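PDB 3MDQ: exopolyphosphatase from Cytophaga hutchinsonii, which probably hydrolyses inorganic polyphosphate by releasing terminal phosphate, as a member of the Ppx/GppA phosphatase family within the actin-like ATPase clan. Local coordinates for residues Glu152-Gln157 against Asn200-Thr205; His225-Ala230 against Thr235-Ser240; Pro242-Leu247 against Val275-Ile280. All coordinates share one frame; numbering follows the deposited sequence. Where two conformers were deposited one is given.

Contact 1 of 3, residues Glu152-Gln157 against Asn200-Thr205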
loop_
_atom_site.group_PDB
_atom_site.type_symbol
_atom_site.label_atom_id
_atom_site.label_comp_id
_atom_site.label_asym_id
_atom_site.label_seq_id
_atom_site.Cartn_x
_atom_site.Cartn_y
_atom_site.Cartn_z
ATOM N N GLU A 152 4.056 -16.812 11.390
ATOM C CA GLU A 152 5.399 -16.310 11.589
ATOM C C GLU A 152 5.767 -15.337 10.480
ATOM O O GLU A 152 5.372 -15.529 9.331
ATOM C CB GLU A 152 6.438 -17.431 11.466
ATOM C CG GLU A 152 6.800 -18.297 12.636
ATOM C CD GLU A 152 7.984 -19.228 12.228
ATOM O OE1 GLU A 152 7.744 -20.211 11.495
ATOM O OE2 GLU A 152 9.127 -18.892 12.564
ATOM N N ILE A 153 6.596 -14.363 10.840
ATOM C CA ILE A 153 7.378 -13.587 9.884
ATOM C C ILE A 153 8.809 -14.081 9.957
ATOM O O ILE A 153 9.471 -14.014 11.007
ATOM C CB ILE A 153 7.299 -12.075 10.159
ATOM C CG1 ILE A 153 5.860 -11.590 9.903
ATOM C CG2 ILE A 153 8.378 -11.354 9.329
ATOM C CD1 ILE A 153 5.603 -10.140 10.333
ATOM N N LEU A 154 9.299 -14.569 8.826
ATOM C CA LEU A 154 10.655 -15.043 8.684
ATOM C C LEU A 154 11.654 -13.953 8.355
ATOM O O LEU A 154 12.804 -13.982 8.802
ATOM C CB LEU A 154 10.674 -16.138 7.614
ATOM C CG LEU A 154 9.789 -17.363 7.925
ATOM C CD1 LEU A 154 9.670 -18.335 6.712
ATOM C CD2 LEU A 154 10.330 -18.128 9.153
ATOM N N TRP A 155 11.209 -12.966 7.574
ATOM C CA TRP A 155 12.054 -11.883 7.137
ATOM C C TRP A 155 11.134 -10.743 6.684
ATOM O O TRP A 155 10.053 -10.984 6.119
ATOM C CB TRP A 155 12.958 -12.307 5.974
ATOM C CG TRP A 155 13.750 -11.233 5.330
ATOM C CD1 TRP A 155 15.016 -10.815 5.661
ATOM C CD2 TRP A 155 13.348 -10.446 4.205
ATOM N NE1 TRP A 155 15.418 -9.825 4.784
ATOM C CE2 TRP A 155 14.424 -9.588 3.883
ATOM C CE3 TRP A 155 12.195 -10.417 3.415
ATOM C CZ2 TRP A 155 14.350 -8.661 2.832
ATOM C CZ3 TRP A 155 12.134 -9.531 2.363
ATOM C CH2 TRP A 155 13.213 -8.667 2.083
ATOM N N LYS A 156 11.571 -9.519 6.894
ATOM C CA LYS A 156 10.848 -8.375 6.294
ATOM C C LYS A 156 11.786 -7.223 6.065
ATOM O O LYS A 156 12.781 -7.056 6.780
ATOM C CB LYS A 156 9.670 -7.909 7.135
ATOM C CG LYS A 156 9.952 -7.087 8.393
ATOM C CD LYS A 156 10.724 -7.808 9.427
ATOM C CE LYS A 156 10.997 -6.906 10.630
ATOM N NZ LYS A 156 11.485 -7.663 11.836
ATOM N N GLN A 157 11.479 -6.395 5.063
ATOM C CA GLN A 157 12.279 -5.202 4.801
ATOM C C GLN A 157 11.447 -4.213 4.005
ATOM O O GLN A 157 10.683 -4.601 3.121
ATOM C CB GLN A 157 13.581 -5.560 4.073
ATOM C CG GLN A 157 14.555 -4.401 4.021
ATOM C CD GLN A 157 16.001 -4.824 3.881
ATOM O OE1 GLN A 157 16.382 -5.952 4.242
ATOM N NE2 GLN A 157 16.822 -3.914 3.355
ATOM N N ASN A 200 16.316 -16.381 -1.548
ATOM C CA ASN A 200 17.183 -17.573 -1.652
ATOM C C ASN A 200 17.254 -18.351 -0.359
ATOM O O ASN A 200 17.309 -19.578 -0.368
ATOM C CB ASN A 200 18.583 -17.135 -2.074
ATOM C CG ASN A 200 18.635 -16.674 -3.530
ATOM O OD1 ASN A 200 17.708 -16.913 -4.306
ATOM N ND2 ASN A 200 19.736 -16.011 -3.904
ATOM N N THR A 201 17.253 -17.643 0.750
ATOM C CA THR A 201 17.289 -18.245 2.083
ATOM C C THR A 201 16.001 -18.979 2.437
ATOM O O THR A 201 16.032 -20.149 2.846
ATOM C CB THR A 201 17.594 -17.191 3.144
ATOM O OG1 THR A 201 18.896 -16.678 2.875
ATOM C CG2 THR A 201 17.595 -17.779 4.559
ATOM N N TRP A 202 14.863 -18.307 2.265
ATOM C CA TRP A 202 13.587 -18.871 2.735
ATOM C C TRP A 202 12.737 -19.589 1.681
ATOM O O TRP A 202 11.790 -20.339 2.071
ATOM C CB TRP A 202 12.771 -17.776 3.423
ATOM C CG TRP A 202 13.458 -17.203 4.606
ATOM C CD1 TRP A 202 14.080 -15.988 4.702
ATOM C CD2 TRP A 202 13.665 -17.852 5.858
ATOM N NE1 TRP A 202 14.639 -15.825 5.946
ATOM C CE2 TRP A 202 14.395 -16.959 6.675
ATOM C CE3 TRP A 202 13.292 -19.099 6.378
ATOM C CZ2 TRP A 202 14.750 -17.270 7.985
ATOM C CZ3 TRP A 202 13.643 -19.406 7.684
ATOM C CH2 TRP A 202 14.367 -18.491 8.472
ATOM N N ARG A 203 13.013 -19.363 0.393
ATOM C CA ARG A 203 12.334 -20.067 -0.722
ATOM C C ARG A 203 10.801 -19.971 -0.688
ATOM O O ARG A 203 10.099 -20.975 -0.698
ATOM C CB ARG A 203 12.773 -21.547 -0.745
ATOM C CG ARG A 203 14.289 -21.744 -0.851
ATOM C CD ARG A 203 14.653 -23.234 -1.199
ATOM N N PRO A 204 10.256 -18.743 -0.655
ATOM C CA PRO A 204 8.819 -18.661 -0.743
ATOM C C PRO A 204 8.295 -19.269 -2.063
ATOM O O PRO A 204 8.942 -19.195 -3.103
ATOM C CB PRO A 204 8.542 -17.136 -0.748
ATOM C CG PRO A 204 9.835 -16.500 -1.208
ATOM C CD PRO A 204 10.930 -17.434 -0.765
ATOM N N THR A 205 7.090 -19.833 -1.997
ATOM C CA THR A 205 6.464 -20.505 -3.108
ATOM C C THR A 205 5.209 -19.793 -3.586
ATOM O O THR A 205 4.571 -20.233 -4.567
ATOM C CB THR A 205 6.055 -21.957 -2.700
ATOM O OG1 THR A 205 5.203 -21.909 -1.549
ATOM C CG2 THR A 205 7.290 -22.787 -2.404
#
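Leu154 and Trp202 meet because each turns its CG beside its own backbone N and opposite the carbonyl carbon, with chi1 at -60° and -61°; the leucine fork is thereby laid over one face of the indole. Leu154 CB stands above the middle of the six-membered ring, 3.9 Å from its centroid and 14° off the ring normal, a CH-pi contact. Of the two methyls, Leu154 CD2 stays over the face near the rim, 3.8 Å from Trp202 CZ3, while Leu154 CD1 lies just outside the rim, 3.7 Å from Trp202 CE3. The pyrrole half is met obliquely by the next residue of the strand, Trp155 CB coming to 3.9 Å from Trp202 NE1. On the opposite indole face, toward the rim, sits Thr201 CG2 from the same helical turn, so aliphatic carbons lie on both faces. Leu154 and Trp155 can address one partner together because they form a classic beta bulge opposite Ile147: both bond to its backbone, and both direct CB toward segment 200-205. Strand 153-159, which carries the bulge, is an outermost strand of the six-stranded mixed sheet, and helix 193-202 packs against it. Beyond CB the two tryptophans part company, since the Trp155 ring runs away from Trp202 to lie on Leu195 and Ala198 of the same helix and on Phe145. Just past Trp202 the helix stops at Arg203, whose positive phi turns the chain toward Pro204 and strand 206-210.

Contact 2 of 3, residues His225-Ala230 against Thr235-Ser240; sequences HREKIA and TSYLLS
Tyr237 reaches from strand 236-240 to Glu227 and Ile229 in the loop that follows helix 212-225. Its CB points toward that loop, and with CG opposite the backbone N (chi1 177°) the ring extends straight out from the strand. Along one edge, CD1 passes 4.3 Å from Ile229 CD1, and CE1 comes closer to the same methyl, at 3.9 Å. The isoleucine methyl lies near the ring plane, so it touches the edge and not a face. CE1 also comes within 3.5 Å of Glu227 OE1, as does CZ. At the end, the Tyr237 hydroxyl OH donates a hydrogen bond of 2.7 Å to Glu227 OE1, entering on the syn lone pair, with the carboxylate turned 50° from the ring plane. The same OH is also bonded to Asn221 ND2, while Ala218 and Ile222 pack on the tyrosine from helix 212-225. A phenylalanine here would probably leave Glu227 OE1 without its mate and set the carboxylate free to turn. The arrangement ties the chain leaving a helix closed by a Schellman motif at Arg226, the first residue beyond it, to the outermost strand of the mixed sheet that the helix packs against, as in the alpha/beta domains of the actin-like fold.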
loop_
_atom_site.group_PDB
_atom_site.type_symbol
_atom_site.label_atom_id
_atom_site.label_comp_id
_atom_site.label_asym_id
_atom_site.label_seq_id
_atom_site.Cartn_x
_atom_site.Cartn_y
_atom_site.Cartn_z
ATOM N N HIS A 225 -12.925 -9.988 -17.320
ATOM C CA HIS A 225 -13.577 -11.296 -17.358
ATOM C C HIS A 225 -15.088 -11.235 -17.094
ATOM O O HIS A 225 -15.747 -12.281 -17.071
ATOM C CB HIS A 225 -12.933 -12.257 -16.365
ATOM C CG HIS A 225 -11.551 -12.676 -16.747
ATOM N ND1 HIS A 225 -11.224 -13.073 -18.033
ATOM C CD2 HIS A 225 -10.416 -12.784 -16.009
ATOM C CE1 HIS A 225 -9.939 -13.382 -18.071
ATOM N NE2 HIS A 225 -9.428 -13.220 -16.858
ATOM N N ARG A 226 -15.629 -10.036 -16.917
ATOM C CA ARG A 226 -17.046 -9.857 -16.576
ATOM C C ARG A 226 -17.453 -10.739 -15.391
ATOM O O ARG A 226 -18.478 -11.407 -15.420
ATOM C CB ARG A 226 -17.920 -10.134 -17.809
ATOM C CG ARG A 226 -17.463 -9.324 -19.034
ATOM N N GLU A 227 -16.617 -10.751 -14.360
ATOM C CA GLU A 227 -16.882 -11.486 -13.152
ATOM C C GLU A 227 -17.863 -10.648 -12.311
ATOM O O GLU A 227 -17.761 -9.429 -12.261
ATOM C CB GLU A 227 -15.558 -11.783 -12.408
ATOM C CG GLU A 227 -14.663 -12.817 -13.141
ATOM C CD GLU A 227 -13.147 -12.803 -12.760
ATOM O OE1 GLU A 227 -12.707 -11.999 -11.963
ATOM O OE2 GLU A 227 -12.343 -13.598 -13.297
ATOM N N LYS A 228 -18.861 -11.277 -11.701
ATOM C CA LYS A 228 -19.766 -10.503 -10.821
ATOM C C LYS A 228 -19.180 -10.527 -9.412
ATOM O O LYS A 228 -19.715 -11.193 -8.536
ATOM C CB LYS A 228 -21.196 -11.070 -10.834
ATOM N N ILE A 229 -18.064 -9.827 -9.212
ATOM C CA ILE A 229 -17.314 -9.874 -7.954
ATOM C C ILE A 229 -17.131 -8.472 -7.397
ATOM O O ILE A 229 -16.499 -7.607 -8.031
ATOM C CB ILE A 229 -15.902 -10.493 -8.135
ATOM C CG1 ILE A 229 -15.979 -11.979 -8.488
ATOM C CG2 ILE A 229 -15.060 -10.282 -6.875
ATOM C CD1 ILE A 229 -14.605 -12.634 -8.689
ATOM N N ALA A 230 -17.678 -8.256 -6.203
ATOM C CA ALA A 230 -17.381 -7.072 -5.401
ATOM C C ALA A 230 -16.159 -7.357 -4.517
ATOM O O ALA A 230 -16.217 -8.115 -3.551
ATOM C CB ALA A 230 -18.578 -6.686 -4.546
ATOM N N THR A 235 -11.897 -11.102 0.918
ATOM C CA THR A 235 -10.621 -10.607 1.403
ATOM C C THR A 235 -9.431 -10.996 0.559
ATOM O O THR A 235 -8.328 -10.488 0.766
ATOM C CB THR A 235 -10.373 -10.998 2.825
ATOM O OG1 THR A 235 -10.321 -12.397 2.952
ATOM C CG2 THR A 235 -11.494 -10.430 3.743
ATOM N N SER A 236 -9.622 -11.830 -0.453
ATOM C CA SER A 236 -8.543 -12.157 -1.380
ATOM C C SER A 236 -9.097 -12.324 -2.785
ATOM O O SER A 236 -10.277 -12.632 -2.934
ATOM C CB SER A 236 -7.820 -13.425 -0.927
ATOM O OG SER A 236 -8.646 -14.583 -0.999
ATOM N N TYR A 237 -8.207 -12.208 -3.776
ATOM C CA TYR A 237 -8.560 -12.418 -5.181
ATOM C C TYR A 237 -7.369 -12.997 -5.876
ATOM O O TYR A 237 -6.276 -12.397 -5.825
ATOM C CB TYR A 237 -8.959 -11.071 -5.824
ATOM C CG TYR A 237 -9.276 -11.175 -7.281
ATOM C CD1 TYR A 237 -10.543 -11.517 -7.694
ATOM C CD2 TYR A 237 -8.287 -11.004 -8.233
ATOM C CE1 TYR A 237 -10.844 -11.646 -9.073
ATOM C CE2 TYR A 237 -8.565 -11.161 -9.593
ATOM C CZ TYR A 237 -9.862 -11.459 -9.992
ATOM O OH TYR A 237 -10.144 -11.618 -11.348
ATOM N N LEU A 238 -7.514 -14.136 -6.541
ATOM C CA LEU A 238 -6.363 -14.716 -7.203
ATOM C C LEU A 238 -6.320 -14.319 -8.672
ATOM O O LEU A 238 -7.270 -14.529 -9.448
ATOM C CB LEU A 238 -6.338 -16.219 -7.070
ATOM C CG LEU A 238 -5.176 -16.929 -7.802
ATOM C CD1 LEU A 238 -4.872 -18.213 -7.076
ATOM C CD2 LEU A 238 -5.442 -17.210 -9.295
ATOM N N LEU A 239 -5.183 -13.757 -9.023
ATOM C CA LEU A 239 -4.867 -13.282 -10.372
ATOM C C LEU A 239 -3.912 -14.284 -10.994
ATOM O O LEU A 239 -2.804 -14.493 -10.493
ATOM C CB LEU A 239 -4.198 -11.889 -10.294
ATOM C CG LEU A 239 -3.867 -11.105 -11.531
ATOM C CD1 LEU A 239 -5.158 -10.692 -12.273
ATOM C CD2 LEU A 239 -3.053 -9.881 -11.099
ATOM N N SER A 240 -4.296 -14.911 -12.091
ATOM C CA SER A 240 -3.364 -15.830 -12.738
ATOM C C SER A 240 -2.180 -15.089 -13.360
ATOM O O SER A 240 -2.302 -13.909 -13.684
ATOM C CB SER A 240 -4.052 -16.672 -13.792
ATOM O OG SER A 240 -4.375 -15.896 -14.950
#

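Contact 3 of 3, residues Pro242-Leu247 against Val275-Ile280; sequences PDFNRL and VAICLI
Phe244 reaches from helix 242-247 to helix 275-280, meeting Ile277 and Ile280 with the CE1-CZ side of its ring. The axes of these two helix segments approach to 11.3 Å and run roughly antiparallel, at 146°, a separation that is bridged by long side chains. Phe244 does so by setting CG opposite its own backbone N, chi1 175°, which carries the ring out from the helix although its CB does not point directly at the neighbour. Phe244 CE1 then lies 3.5 Å from Ile277 CG1, in the conformer given, and 3.6 Å from Ile280 CG2, both atoms placed obliquely to the ring, over neither face nor edge. In Ile280 it is the methyl CG2, opposite the backbone N, that turns to the ring, at 3.7 Å from Phe244 CZ; its other branch lies beside the backbone N, and the residue also packs on Met136 and Ile138 of strand 133-138.

Ile277 comes at the phenylalanine from the opposite direction. Its chi1 of -127° lies off the staggered positions, and a second conformer was deposited, so the exact placing of CG1 and CD1 belongs to one of two copies. In this copy CD1 reaches past the ring to Leu247, 4.2 Å from the Leu247 backbone C. Ile277 O sits in the plane of the phenyl ring at its edge. On another side of helix 242-247, Arg246 NH1 forms a salt bridge of 3.1 Å with Asp243 OD1 one turn back, and both residues also bond to Asn221. The four residues that touch across these segments are all buried and apolar, so the contact rests on van der Waals packing.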
loop_
_atom_site.group_PDB
_atom_site.type_symbol
_atom_site.label_atom_id
_atom_site.label_comp_id
_atom_site.label_asym_id
_atom_site.label_seq_id
_atom_site.Cartn_x
_atom_site.Cartn_y
_atom_site.Cartn_z
ATOM N N PRO A 242 -1.071 -15.526 -16.517
ATOM C CA PRO A 242 -1.542 -14.985 -17.807
ATOM C C PRO A 242 -2.349 -13.700 -17.698
ATOM O O PRO A 242 -2.204 -12.788 -18.537
ATOM C CB PRO A 242 -2.359 -16.123 -18.385
ATOM C CG PRO A 242 -1.715 -17.316 -17.854
ATOM C CD PRO A 242 -1.350 -16.972 -16.415
ATOM N N ASP A 243 -3.218 -13.606 -16.683
ATOM C CA ASP A 243 -3.966 -12.393 -16.479
ATOM C C ASP A 243 -3.047 -11.215 -16.112
ATOM O O ASP A 243 -3.221 -10.114 -16.628
ATOM C CB ASP A 243 -5.112 -12.619 -15.491
ATOM C CG ASP A 243 -6.359 -13.289 -16.164
ATOM O OD1 ASP A 243 -6.460 -13.400 -17.417
ATOM O OD2 ASP A 243 -7.289 -13.639 -15.487
ATOM N N PHE A 244 -2.064 -11.465 -15.255
ATOM C CA PHE A 244 -1.075 -10.442 -14.907
ATOM C C PHE A 244 -0.337 -9.998 -16.154
ATOM O O PHE A 244 -0.136 -8.786 -16.377
ATOM C CB PHE A 244 -0.039 -10.922 -13.872
ATOM C CG PHE A 244 1.019 -9.906 -13.627
ATOM C CD1 PHE A 244 0.728 -8.757 -12.907
ATOM C CD2 PHE A 244 2.263 -10.043 -14.218
ATOM C CE1 PHE A 244 1.703 -7.796 -12.717
ATOM C CE2 PHE A 244 3.231 -9.050 -14.054
ATOM C CZ PHE A 244 2.931 -7.950 -13.313
ATOM N N ASN A 245 0.085 -10.939 -16.973
ATOM C CA ASN A 245 0.837 -10.524 -18.167
ATOM C C ASN A 245 -0.005 -9.751 -19.189
ATOM O O ASN A 245 0.518 -8.871 -19.883
ATOM C CB ASN A 245 1.572 -11.720 -18.764
ATOM C CG ASN A 245 2.808 -12.109 -17.949
ATOM O OD1 ASN A 245 3.644 -11.251 -17.560
ATOM N ND2 ASN A 245 2.942 -13.397 -17.692
ATOM N N ARG A 246 -1.303 -10.025 -19.277
ATOM C CA ARG A 246 -2.183 -9.205 -20.101
ATOM C C ARG A 246 -2.256 -7.782 -19.567
ATOM O O ARG A 246 -2.140 -6.811 -20.344
ATOM C CB ARG A 246 -3.602 -9.790 -20.176
ATOM C CG ARG A 246 -4.534 -9.073 -21.169
ATOM C CD ARG A 246 -6.013 -9.385 -20.918
ATOM N NE ARG A 246 -6.548 -8.655 -19.758
ATOM C CZ ARG A 246 -6.782 -9.172 -18.547
ATOM N NH1 ARG A 246 -6.580 -10.455 -18.270
ATOM N NH2 ARG A 246 -7.260 -8.386 -17.599
ATOM N N LEU A 247 -2.406 -7.657 -18.253
ATOM C CA LEU A 247 -2.488 -6.340 -17.648
ATOM C C LEU A 247 -1.175 -5.610 -17.792
ATOM O O LEU A 247 -1.173 -4.400 -18.041
ATOM C CB LEU A 247 -2.839 -6.471 -16.163
ATOM C CG LEU A 247 -4.251 -6.979 -15.855
ATOM C CD1 LEU A 247 -4.402 -7.489 -14.378
ATOM C CD2 LEU A 247 -5.265 -5.856 -16.226
ATOM N N VAL A 275 5.427 2.001 -13.475
ATOM C CA VAL A 275 6.615 1.600 -12.740
ATOM C C VAL A 275 6.314 0.554 -11.678
ATOM O O VAL A 275 7.114 -0.344 -11.427
ATOM C CB VAL A 275 7.403 2.825 -12.166
ATOM C CG1 VAL A 275 7.938 3.691 -13.331
ATOM C CG2 VAL A 275 6.576 3.678 -11.210
ATOM N N ALA A 276 5.120 0.629 -11.079
ATOM C CA ALA A 276 4.700 -0.374 -10.140
ATOM C C ALA A 276 4.598 -1.746 -10.793
ATOM O O ALA A 276 5.074 -2.745 -10.218
ATOM C CB ALA A 276 3.365 0.058 -9.471
ATOM N N ILE A 277 3.961 -1.824 -11.971
ATOM C CA ILE A 277 3.845 -3.127 -12.661
ATOM C C ILE A 277 5.214 -3.659 -13.092
ATOM O O ILE A 277 5.427 -4.872 -13.099
ATOM C CB ILE A 277 2.779 -3.169 -13.827
ATOM C CG1 ILE A 277 1.814 -4.367 -13.598
ATOM C CG2 ILE A 277 3.449 -3.464 -15.146
ATOM C CD1 ILE A 277 0.503 -4.273 -14.194
ATOM N N CYS A 278 6.157 -2.780 -13.439
ATOM C CA CYS A 278 7.526 -3.203 -13.736
ATOM C C CYS A 278 8.164 -3.822 -12.498
ATOM O O CYS A 278 8.876 -4.798 -12.607
ATOM C CB CYS A 278 8.379 -2.025 -14.207
ATOM S SG CYS A 278 7.930 -1.528 -15.887
ATOM N N LEU A 279 7.954 -3.226 -11.338
ATOM C CA LEU A 279 8.484 -3.800 -10.074
ATOM C C LEU A 279 7.875 -5.158 -9.788
ATOM O O LEU A 279 8.576 -6.083 -9.391
ATOM C CB LEU A 279 8.245 -2.850 -8.891
ATOM C CG LEU A 279 8.726 -3.310 -7.529
ATOM C CD1 LEU A 279 10.227 -3.632 -7.589
ATOM C CD2 LEU A 279 8.410 -2.259 -6.465
ATOM N N ILE A 280 6.579 -5.300 -10.003
ATOM C CA ILE A 280 5.917 -6.594 -9.774
ATOM C C ILE A 280 6.505 -7.665 -10.712
ATOM O O ILE A 280 6.825 -8.784 -10.262
ATOM C CB ILE A 280 4.378 -6.507 -9.965
ATOM C CG1 ILE A 280 3.758 -5.532 -8.974
ATOM C CG2 ILE A 280 3.742 -7.916 -9.753
ATOM C CD1 ILE A 280 2.265 -5.149 -9.318
#

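Contacts 2 and 3 are neighbours, their centres 16 Å apart, because strand 236-240 runs directly into helix 241-253. They touch through a probable hydrogen bond of 2.6 Å between His225 NE2, in the His225 conformer given, and Asp243 OD2, and through packing of Leu239 CD1 on Leu247 CD1 at 3.9 Å. Contact 1 stands apart, its centre 27 Å from that of contact 2 and 22 Å from that of contact 3, with nearest atoms about 10 Å away in each case. Contacts 1 and 2 nevertheless share one sheet, at its two outermost strands. Relatives in the actin-like clan bind substrate in a cleft between domains; where the three contacts lie relative to such a cleft is not established here.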